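Local coordinates for Slr0280 protein (Synechocystis sp., PDB 5H3K) that is of unknown function but belongs to the phosphodiester glycosidase (NAGPA) family, so it may cleave phosphodiester-linked sugars, at residues Gln75-Leu80 with Asp126-Leu131. Residues are numbered along the deposited sequence; the frame is centred on the assembly and turned at random.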
# COMPACT_ATOMS: atom_id res chain seq x y z
N GLN A 75 -23.06 21.99 19.34
CA GLN A 75 -21.91 21.44 20.06
C GLN A 75 -20.71 21.25 19.14
O GLN A 75 -20.86 21.05 17.93
CB GLN A 75 -22.25 20.07 20.65
CG GLN A 75 -23.24 20.06 21.80
CD GLN A 75 -23.48 18.65 22.30
OE1 GLN A 75 -22.64 17.76 22.10
NE2 GLN A 75 -24.63 18.44 22.93
N THR A 76 -19.51 21.27 19.72
CA THR A 76 -18.31 20.91 18.98
C THR A 76 -18.07 19.40 19.07
O THR A 76 -17.94 18.85 20.16
CB THR A 76 -17.08 21.66 19.53
OG1 THR A 76 -17.31 23.07 19.46
CG2 THR A 76 -15.84 21.31 18.72
N ARG A 77 -18.02 18.74 17.92
CA ARG A 77 -17.77 17.30 17.89
C ARG A 77 -16.35 17.06 17.42
O ARG A 77 -15.81 17.84 16.63
CB ARG A 77 -18.75 16.59 16.96
CG ARG A 77 -20.22 16.83 17.27
CD ARG A 77 -20.63 16.22 18.61
NE ARG A 77 -22.06 16.38 18.86
CZ ARG A 77 -22.98 15.50 18.46
NH1 ARG A 77 -22.62 14.39 17.82
NH2 ARG A 77 -24.26 15.72 18.72
N THR A 78 -15.75 15.98 17.91
CA THR A 78 -14.41 15.60 17.47
C THR A 78 -14.44 14.22 16.84
O THR A 78 -14.97 13.27 17.44
CB THR A 78 -13.40 15.58 18.63
OG1 THR A 78 -13.41 16.86 19.29
CG2 THR A 78 -11.99 15.30 18.10
N GLY A 79 -13.87 14.12 15.65
CA GLY A 79 -13.80 12.87 14.92
C GLY A 79 -12.36 12.47 14.66
O GLY A 79 -11.52 13.33 14.43
N LEU A 80 -12.08 11.17 14.71
CA LEU A 80 -10.74 10.65 14.43
C LEU A 80 -10.86 9.62 13.30
O LEU A 80 -11.82 8.86 13.26
CB LEU A 80 -10.18 9.93 15.66
CG LEU A 80 -10.14 10.71 16.97
CD1 LEU A 80 -9.40 9.90 18.02
CD2 LEU A 80 -9.46 12.03 16.77
N ASP A 126 -16.93 9.85 15.41
CA ASP A 126 -17.25 10.89 16.40
C ASP A 126 -17.00 10.32 17.80
O ASP A 126 -17.79 9.52 18.31
CB ASP A 126 -18.70 11.34 16.23
CG ASP A 126 -19.08 12.51 17.14
OD1 ASP A 126 -18.52 12.63 18.25
OD2 ASP A 126 -19.97 13.30 16.75
N VAL A 127 -15.89 10.73 18.41
CA VAL A 127 -15.48 10.17 19.70
C VAL A 127 -15.83 11.10 20.87
O VAL A 127 -15.39 10.87 22.00
CB VAL A 127 -13.96 9.87 19.74
CG1 VAL A 127 -13.60 8.82 18.68
CG2 VAL A 127 -13.15 11.14 19.55
N THR A 128 -16.64 12.12 20.59
CA THR A 128 -16.98 13.15 21.58
C THR A 128 -17.60 12.57 22.85
O THR A 128 -17.15 12.87 23.96
CB THR A 128 -17.94 14.21 21.00
OG1 THR A 128 -17.48 14.61 19.71
CG2 THR A 128 -18.00 15.43 21.90
N SER A 129 -18.61 11.72 22.69
CA SER A 129 -19.27 11.11 23.85
C SER A 129 -18.40 10.07 24.52
O SER A 129 -18.36 9.97 25.75
CB SER A 129 -20.60 10.50 23.44
OG SER A 129 -21.55 11.51 23.19
N LEU A 130 -17.73 9.27 23.69
CA LEU A 130 -16.85 8.22 24.17
C LEU A 130 -15.86 8.74 25.20
O LEU A 130 -15.60 8.10 26.21
CB LEU A 130 -16.07 7.63 22.99
CG LEU A 130 -15.17 6.43 23.28
CD1 LEU A 130 -15.99 5.25 23.74
CD2 LEU A 130 -14.38 6.08 22.03
N LEU A 131 -15.31 9.92 24.93
CA LEU A 131 -14.22 10.47 25.72
C LEU A 131 -14.66 11.63 26.59
O LEU A 131 -13.82 12.36 27.13
CB LEU A 131 -13.10 10.94 24.80
CG LEU A 131 -12.54 9.86 23.88
CD1 LEU A 131 -11.48 10.45 22.97
CD2 LEU A 131 -11.99 8.72 24.72
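An Asx turn, formed as the chain leaves the end of strand 122-126, docks against the antiparallel neighbour strand 75-81 and continues the sheet's bonding through a threonine hydroxyl. The carbonyl O of Thr-76 touches the methyl CG2 of Thr-128, at 3.8 Å. Arg-77 does more: its chain, long enough to bend back to the acid, turns at chi2 (-66°), so that CB, CG and CD curl round OD2 of Asp-126, the two side chains crossing obliquely. Arg-77 NH1 then meets Asp-126 OD2 at 3.1 Å in a salt bridge. The oxygen lies in the guanidinium plane but is approached from above its own carboxylate plane, the two groups being turned 54° apart.

Thr-78 uses its backbone twice. Its N donates almost straight (165°) to OG1 of Thr-128, 2.8 Å away, while its O receives the N-H of Val-127, nearly along the C=O axis. Its own hydroxyl bonds to Gln-69 of strand 61-72. Gly-79 and Asp-126 form a non-hydrogen-bonded antiparallel pair, their CA atoms 4.2 Å apart; glycine puts no CB beside the Asp-126 side chain on that face. The buried Leu-80 side chain crosses that of Val-127 at about a right angle, its CG 4.0 Å from Val-127 CG2.

Aspartate suits the turn because its short carboxylate, CG anti to the backbone N, reaches forward to the Thr-128 N-H. Threonine suits its place by donating and accepting at once: the OG1 that accepts from Thr-78 N donates to Asp-126 OD1, with Thr-128 OG1 and Asp-126 OD1 2.7 Å apart.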